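Local coordinates for beta-phosphoglucomutase (Bacteroides vulgatus, PDB 3DV9), which probably interconverts beta-glucose 1-phosphate and glucose 6-phosphate, as a putative, magnesium-binding beta-phosphoglucomutase of the haloacid dehalogenase superfamily, at residues Leu117-Ser122 / Asn236-Gln241; Val26-Asp29 / Val33-Asp36; Ile75-Arg78 / Asp84-Glu87. One frame throughout, in Å; residues are numbered along the deposited sequence.

Contact 1. Residues Leu117-Ser122 / Asn236-Gln241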
loop_
_atom_site.group_PDB
_atom_site.type_symbol
_atom_site.label_atom_id
_atom_site.label_comp_id
_atom_site.label_asym_id
_atom_site.label_seq_id
_atom_site.Cartn_x
_atom_site.Cartn_y
_atom_site.Cartn_z
ATOM N N LEU A 117 -2.395 3.352 -14.601
ATOM C CA LEU A 117 -1.554 2.168 -14.884
ATOM C C LEU A 117 -1.304 2.063 -16.382
ATOM O O LEU A 117 -0.205 1.720 -16.820
ATOM C CB LEU A 117 -2.228 0.898 -14.376
ATOM C CG LEU A 117 -2.138 0.782 -12.847
ATOM C CD1 LEU A 117 -3.134 -0.271 -12.312
ATOM C CD2 LEU A 117 -0.657 0.517 -12.425
ATOM N N THR A 118 -2.309 2.382 -17.183
ATOM C CA THR A 118 -2.138 2.307 -18.654
ATOM C C THR A 118 -1.149 3.375 -19.136
ATOM O O THR A 118 -0.366 3.110 -20.066
ATOM C CB THR A 118 -3.500 2.373 -19.421
ATOM O OG1 THR A 118 -4.057 3.692 -19.325
ATOM C CG2 THR A 118 -4.484 1.379 -18.849
ATOM N N LYS A 119 -1.156 4.552 -18.482
ATOM C CA LYS A 119 -0.234 5.639 -18.866
ATOM C C LYS A 119 1.179 5.179 -18.503
ATOM O O LYS A 119 2.119 5.322 -19.301
ATOM C CB LYS A 119 -0.518 6.891 -18.028
ATOM C CG LYS A 119 -1.789 7.631 -18.446
ATOM C CD LYS A 119 -2.005 8.780 -17.495
ATOM C CE LYS A 119 -3.314 9.433 -17.742
ATOM N NZ LYS A 119 -3.559 10.546 -16.738
ATOM N N ILE A 120 1.299 4.616 -17.310
ATOM C CA ILE A 120 2.619 4.173 -16.760
ATOM C C ILE A 120 3.202 3.071 -17.660
ATOM O O ILE A 120 4.371 3.125 -18.047
ATOM C CB ILE A 120 2.496 3.713 -15.255
ATOM C CG1 ILE A 120 2.262 4.959 -14.383
ATOM C CG2 ILE A 120 3.761 2.961 -14.757
ATOM C CD1 ILE A 120 1.682 4.671 -12.950
ATOM N N LYS A 121 2.393 2.080 -17.973
ATOM C CA LYS A 121 2.809 0.985 -18.884
ATOM C C LYS A 121 3.208 1.535 -20.273
ATOM O O LYS A 121 4.233 1.127 -20.828
ATOM C CB LYS A 121 1.722 -0.120 -18.926
ATOM C CG LYS A 121 2.117 -1.494 -19.445
ATOM C CD LYS A 121 2.771 -2.343 -18.325
ATOM C CE LYS A 121 3.418 -3.569 -18.945
ATOM N NZ LYS A 121 3.320 -4.750 -18.037
ATOM N N SER A 122 2.442 2.483 -20.807
ATOM C CA SER A 122 2.702 3.098 -22.111
ATOM C C SER A 122 4.069 3.799 -22.158
ATOM O O SER A 122 4.749 3.842 -23.213
ATOM C CB SER A 122 1.611 4.129 -22.433
ATOM O OG SER A 122 1.789 4.646 -23.745
ATOM N N ASN A 236 -2.817 14.138 -12.271
ATOM C CA ASN A 236 -1.521 14.751 -12.057
ATOM C C ASN A 236 -0.324 13.948 -12.569
ATOM O O ASN A 236 0.818 14.414 -12.497
ATOM C CB ASN A 236 -1.370 15.035 -10.573
ATOM C CG ASN A 236 -2.100 16.283 -10.167
ATOM O OD1 ASN A 236 -1.597 17.393 -10.349
ATOM N ND2 ASN A 236 -3.308 16.119 -9.637
ATOM N N TRP A 237 -0.587 12.766 -13.116
ATOM C CA TRP A 237 0.519 11.870 -13.502
ATOM C C TRP A 237 1.496 12.541 -14.518
ATOM O O TRP A 237 2.730 12.533 -14.356
ATOM C CB TRP A 237 -0.019 10.530 -14.066
ATOM C CG TRP A 237 1.166 9.759 -14.493
ATOM C CD1 TRP A 237 1.577 9.530 -15.752
ATOM C CD2 TRP A 237 2.176 9.216 -13.615
ATOM N NE1 TRP A 237 2.780 8.833 -15.734
ATOM C CE2 TRP A 237 3.167 8.636 -14.431
ATOM C CE3 TRP A 237 2.328 9.172 -12.216
ATOM C CZ2 TRP A 237 4.316 8.004 -13.894
ATOM C CZ3 TRP A 237 3.464 8.543 -11.678
ATOM C CH2 TRP A 237 4.439 7.969 -12.518
ATOM N N GLU A 238 0.951 13.081 -15.589
ATOM C CA GLU A 238 1.780 13.713 -16.648
ATOM C C GLU A 238 2.722 14.785 -16.087
ATOM O O GLU A 238 3.932 14.764 -16.369
ATOM C CB GLU A 238 0.895 14.262 -17.768
ATOM C CG GLU A 238 0.022 13.145 -18.406
ATOM C CD GLU A 238 -1.442 13.086 -17.895
ATOM O OE1 GLU A 238 -1.719 12.747 -16.687
ATOM O OE2 GLU A 238 -2.331 13.394 -18.765
ATOM N N THR A 239 2.166 15.664 -15.254
ATOM C CA THR A 239 2.938 16.765 -14.618
ATOM C C THR A 239 3.966 16.197 -13.661
ATOM O O THR A 239 5.096 16.697 -13.558
ATOM C CB THR A 239 1.979 17.717 -13.883
ATOM O OG1 THR A 239 1.075 18.256 -14.847
ATOM C CG2 THR A 239 2.743 18.896 -13.159
ATOM N N LEU A 240 3.589 15.139 -12.954
ATOM C CA LEU A 240 4.506 14.571 -11.982
ATOM C C LEU A 240 5.657 13.883 -12.708
ATOM O O LEU A 240 6.838 14.105 -12.361
ATOM C CB LEU A 240 3.737 13.583 -11.080
ATOM C CG LEU A 240 4.624 12.833 -10.094
ATOM C CD1 LEU A 240 5.322 13.776 -9.117
ATOM C CD2 LEU A 240 3.794 11.780 -9.360
ATOM N N GLN A 241 5.342 13.028 -13.692
ATOM C CA GLN A 241 6.413 12.354 -14.451
ATOM C C GLN A 241 7.382 13.375 -15.084
ATOM O O GLN A 241 8.614 13.187 -15.053
ATOM C CB GLN A 241 5.838 11.409 -15.513
ATOM C CG GLN A 241 6.892 10.458 -16.092
ATOM C CD GLN A 241 6.379 9.688 -17.299
ATOM O OE1 GLN A 241 5.233 9.873 -17.720
ATOM N NE2 GLN A 241 7.231 8.833 -17.887
#
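Trp237 sets its CG anti to the backbone N (chi1 177°), which swings the indole toward helix 113-122, while Lys119, extended beyond CG, runs past that ring in the opposite direction toward Glu238. Ile120 crosses the indole at about a right angle. Its CG1 lies over one face, 3.7 Å from Trp237 CZ2 and 4.0 Å from the centroid of the six-membered ring, a CH-pi contact offset toward the rim; CB of Gln241 covers the opposite face. Lys119 CD approaches the ring obliquely, 4.1 Å from Trp237 CD1. At its end, Lys119 NZ forms a salt bridge to Glu238 OE1 at 2.9 Å, reaching that oxygen from above the carboxylate plane, 51° out of it, and also bonds OD1 of Asn234. A methionine in place of Lys119 would probably leave the Glu238 carboxylate without its charged mate and Asn234 OD1 without this donor. The segment axes come within 11.0 Å at 35°, a spacing bridged by Trp237 and by the extended Lys119. Trp237 and Ile120 both also touch Val26 of strand 25-29. The chemistry is therefore layered: an apolar, ring-centred inner part that joins both helices to the sheet, and an ion pair at its more exposed margin.

Contact 2. Residues Val26-Asp29 / Val33-Asp36. With MG (magnesium ion), chain B.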
loop_
_atom_site.group_PDB
_atom_site.type_symbol
_atom_site.label_atom_id
_atom_site.label_comp_id
_atom_site.label_asym_id
_atom_site.label_seq_id
_atom_site.Cartn_x
_atom_site.Cartn_y
_atom_site.Cartn_z
ATOM N N VAL A 26 6.970 1.902 -10.734
ATOM C CA VAL A 26 5.963 2.501 -9.840
ATOM C C VAL A 26 5.347 1.348 -9.053
ATOM O O VAL A 26 4.744 0.432 -9.628
ATOM C CB VAL A 26 4.867 3.347 -10.578
ATOM C CG1 VAL A 26 3.957 4.094 -9.533
ATOM C CG2 VAL A 26 5.493 4.370 -11.546
ATOM N N LEU A 27 5.555 1.398 -7.735
ATOM C CA LEU A 27 5.197 0.328 -6.809
ATOM C C LEU A 27 3.891 0.681 -6.160
ATOM O O LEU A 27 3.828 1.609 -5.350
ATOM C CB LEU A 27 6.278 0.182 -5.707
ATOM C CG LEU A 27 7.532 -0.587 -6.109
ATOM C CD1 LEU A 27 7.909 -0.544 -7.559
ATOM C CD2 LEU A 27 8.723 -0.289 -5.142
ATOM N N PHE A 28 2.830 -0.038 -6.526
ATOM C CA PHE A 28 1.478 0.251 -6.005
ATOM C C PHE A 28 1.076 -0.634 -4.863
ATOM O O PHE A 28 1.045 -1.884 -4.972
ATOM C CB PHE A 28 0.439 0.046 -7.098
ATOM C CG PHE A 28 0.451 1.094 -8.145
ATOM C CD1 PHE A 28 -0.451 2.165 -8.052
ATOM C CD2 PHE A 28 1.331 1.024 -9.222
ATOM C CE1 PHE A 28 -0.476 3.177 -9.032
ATOM C CE2 PHE A 28 1.334 2.040 -10.215
ATOM C CZ PHE A 28 0.418 3.097 -10.127
ATOM N N ASP A 29 0.663 0.000 -3.770
ATOM C CA ASP A 29 -0.113 -0.764 -2.828
ATOM C C ASP A 29 -1.417 -1.313 -3.485
ATOM O O ASP A 29 -1.921 -0.743 -4.471
ATOM C CB ASP A 29 -0.454 0.135 -1.643
ATOM C CG ASP A 29 -1.269 -0.557 -0.633
ATOM O OD1 ASP A 29 -0.851 -1.664 -0.218
ATOM O OD2 ASP A 29 -2.337 -0.021 -0.289
ATOM N N VAL A 33 -5.931 1.338 -3.057
ATOM C CA VAL A 33 -5.205 2.068 -4.126
ATOM C C VAL A 33 -5.651 1.529 -5.479
ATOM O O VAL A 33 -6.149 2.282 -6.335
ATOM C CB VAL A 33 -3.661 1.931 -3.927
ATOM C CG1 VAL A 33 -2.893 2.431 -5.182
ATOM C CG2 VAL A 33 -3.229 2.687 -2.627
ATOM N N LEU A 34 -5.461 0.219 -5.676
ATOM C CA LEU A 34 -5.984 -0.499 -6.865
ATOM C C LEU A 34 -7.456 -0.893 -6.764
ATOM O O LEU A 34 -8.211 -0.706 -7.723
ATOM C CB LEU A 34 -5.094 -1.701 -7.221
ATOM C CG LEU A 34 -3.621 -1.320 -7.455
ATOM C CD1 LEU A 34 -2.899 -2.633 -7.780
ATOM C CD2 LEU A 34 -3.453 -0.291 -8.605
ATOM N N PHE A 35 -7.839 -1.448 -5.608
ATOM C CA PHE A 35 -9.190 -1.893 -5.374
ATOM C C PHE A 35 -9.789 -1.136 -4.204
ATOM O O PHE A 35 -9.089 -0.874 -3.206
ATOM C CB PHE A 35 -9.221 -3.399 -5.044
ATOM C CG PHE A 35 -8.928 -4.301 -6.219
ATOM C CD1 PHE A 35 -9.826 -4.442 -7.261
ATOM C CD2 PHE A 35 -7.739 -5.056 -6.244
ATOM C CE1 PHE A 35 -9.581 -5.305 -8.324
ATOM C CE2 PHE A 35 -7.465 -5.942 -7.343
ATOM C CZ PHE A 35 -8.409 -6.053 -8.381
ATOM N N ASP A 36 -11.092 -0.849 -4.270
ATOM C CA ASP A 36 -11.734 -0.210 -3.138
ATOM C C ASP A 36 -12.200 -1.341 -2.181
ATOM O O ASP A 36 -13.387 -1.634 -2.039
ATOM C CB ASP A 36 -12.896 0.668 -3.616
ATOM C CG ASP A 36 -13.509 1.475 -2.477
ATOM O OD1 ASP A 36 -12.863 1.571 -1.399
ATOM O OD2 ASP A 36 -14.633 1.992 -2.682
HETATM MG MG MG B . -3.626 0.050 1.436
HETATM O O HOH W 1 -2.979 -1.795 2.217
HETATM O O HOH W 2 -1.614 0.409 2.694
#
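The carbonyl oxygen of Asp29 is buried against hydrocarbon and finds no polar partner anywhere in the model: Val33 CB lies 3.2 Å from Asp29 O, and Leu34 CG 3.5 Å from it. With Val33 CG1 anti to the backbone N (chi1 168°), that methyl lies against Asp29 O as well as at the edge of the Phe28 ring, in plane, 3.8 Å from CD1, while CG2 turns to the Asp29 carboxylate, 3.7 Å from OD2. Leu34 brings CD2 to 3.9 Å from Phe28 CD1, crossing that side chain at about a right angle and approaching the ring obliquely. The Asp29 carboxylate also serves the metal. OD2 binds the magnesium ion at 2.2 Å, a site shared with Asp31 O, Glu65, Asn190 and two waters, while OD1 makes a salt bridge to Lys165. Asp29, Asp31 and Val33 match the DxDx(T/V) pattern of the haloacid dehalogenase superfamily, whose first aspartate is typically the nucleophile; that role is probable here. Chemically, Asp29 is two-sided: Val33 and Leu34 pack apolar groups against its backbone and Phe28, while the two carboxylate oxygens are held separately, OD2 by the magnesium ion and OD1 by Lys165, which is likely to limit rotation.

Contact 3. Residues Ile75-Arg78 / Asp84-Glu87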
loop_
_atom_site.group_PDB
_atom_site.type_symbol
_atom_site.label_atom_id
_atom_site.label_comp_id
_atom_site.label_asym_id
_atom_site.label_seq_id
_atom_site.Cartn_x
_atom_site.Cartn_y
_atom_site.Cartn_z
ATOM N N ILE A 75 -1.337 -7.169 18.810
ATOM C CA ILE A 75 -1.514 -5.838 19.406
ATOM C C ILE A 75 -2.756 -5.832 20.276
ATOM O O ILE A 75 -2.700 -5.450 21.446
ATOM C CB ILE A 75 -1.616 -4.709 18.320
ATOM C CG1 ILE A 75 -0.239 -4.458 17.698
ATOM C CG2 ILE A 75 -2.204 -3.405 18.915
ATOM C CD1 ILE A 75 -0.319 -3.787 16.325
ATOM N N VAL A 76 -3.874 -6.285 19.721
ATOM C CA VAL A 76 -5.131 -6.260 20.442
ATOM C C VAL A 76 -5.102 -7.255 21.614
ATOM O O VAL A 76 -5.632 -6.968 22.694
ATOM C CB VAL A 76 -6.329 -6.566 19.523
ATOM C CG1 VAL A 76 -7.634 -6.530 20.301
ATOM C CG2 VAL A 76 -6.359 -5.589 18.348
ATOM N N SER A 77 -4.504 -8.424 21.400
ATOM C CA SER A 77 -4.417 -9.438 22.466
ATOM C C SER A 77 -3.595 -8.952 23.665
ATOM O O SER A 77 -4.014 -9.103 24.834
ATOM C CB SER A 77 -3.836 -10.740 21.927
ATOM O OG SER A 77 -3.798 -11.726 22.954
ATOM N N ARG A 78 -2.430 -8.372 23.378
ATOM C CA ARG A 78 -1.542 -7.895 24.434
ATOM C C ARG A 78 -2.258 -6.895 25.315
ATOM O O ARG A 78 -2.172 -6.963 26.535
ATOM C CB ARG A 78 -0.274 -7.270 23.870
ATOM C CG ARG A 78 0.778 -8.275 23.455
ATOM C CD ARG A 78 2.144 -7.604 23.224
ATOM N NE ARG A 78 2.133 -6.627 22.129
ATOM C CZ ARG A 78 2.262 -6.934 20.840
ATOM N NH1 ARG A 78 2.410 -8.199 20.460
ATOM N NH2 ARG A 78 2.242 -5.972 19.925
ATOM N N ASP A 84 0.575 -12.181 23.954
ATOM C CA ASP A 84 0.310 -12.509 22.553
ATOM C C ASP A 84 -0.691 -13.656 22.425
ATOM O O ASP A 84 -0.859 -14.462 23.360
ATOM C CB ASP A 84 1.606 -12.889 21.826
ATOM C CG ASP A 84 2.550 -11.719 21.662
ATOM O OD1 ASP A 84 2.084 -10.574 21.812
ATOM O OD2 ASP A 84 3.753 -11.939 21.387
ATOM N N ALA A 85 -1.349 -13.709 21.264
ATOM C CA ALA A 85 -2.192 -14.841 20.864
ATOM C C ALA A 85 -1.327 -16.044 20.497
ATOM O O ALA A 85 -0.147 -15.899 20.151
ATOM C CB ALA A 85 -3.106 -14.456 19.678
ATOM N N THR A 86 -1.920 -17.230 20.588
ATOM C CA THR A 86 -1.250 -18.466 20.229
ATOM C C THR A 86 -1.303 -18.647 18.723
ATOM O O THR A 86 -2.105 -17.982 18.039
ATOM C CB THR A 86 -1.924 -19.680 20.918
ATOM O OG1 THR A 86 -3.307 -19.781 20.519
ATOM C CG2 THR A 86 -1.842 -19.549 22.452
ATOM N N GLU A 87 -0.464 -19.542 18.198
ATOM C CA GLU A 87 -0.504 -19.860 16.779
ATOM C C GLU A 87 -1.898 -20.350 16.372
ATOM O O GLU A 87 -2.421 -19.944 15.330
ATOM C CB GLU A 87 0.567 -20.893 16.409
ATOM C CG GLU A 87 1.167 -20.674 15.025
ATOM C CD GLU A 87 0.114 -20.616 13.932
ATOM O OE1 GLU A 87 -0.157 -19.504 13.417
ATOM O OE2 GLU A 87 -0.463 -21.683 13.613
#
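Arg78 reaches along the side chain of Asp84, the two lying side by side and pointing the same way. Its CB touches nothing in 84-87, and contact begins at CG, 3.1 Å from Asp84 OD1, with CD 3.3 Å from that same oxygen. The chain then bends at chi3 (-63°), which curls the guanidinium back so that NE and CZ pass near OD1 and NH1 closes on it. Arg78 NH1 donates to Asp84 OD1 at 2.8 Å with an N-H...O angle of 156°, a salt bridge made in the guanidinium plane and received on the syn side of the carboxylate. The two planar groups stand 73° apart, and a single nitrogen-oxygen pair carries the bridge, Arg78 NH1 being 4.1 Å from Asp84 OD2. One face of the guanidinium lies over the backbone N of Ile75. Deeper in, Ser77 OG rests 3.6 Å from Ala85 N without bonding it; this hydroxyl is instead tied to His83 O and Arg81, while Ala85 N bonds Asn74 OD1. Next, Thr86 takes the N-cap position of helix 87-101: its side chain caps a backbone N in the first turn, while Glu89 OE1 accepts from Thr86 N, consistent with a capping box. The whole is a helix-loop-helix connection between helices 69-81 and 87-101, within the helical insertion that probably corresponds to the cap domain of beta-phosphoglucomutases.

Along the chain the order is contact 2, contact 3, contact 1, whose second segment lies near the C-terminus. Contacts 1 and 2 adjoin, their centres 14 Å apart: Leu117 CD2 lies 3.3 Å from Phe28 CE2, and Trp237 CH2 lies 3.9 Å from Val26 CG2. Helices 113-122 and 230-244 thus pack on strand 25-29 of the parallel sheet, at whose end the metal sits. Contact 3 stands apart, its centre 29 Å from that of contact 2 and 42 Å from that of contact 1, with about 17 Å between nearest atoms of contacts 2 and 3. It belongs to the helices inserted after strand 25-29, consistent with a Rossmann-like core carrying a separate cap.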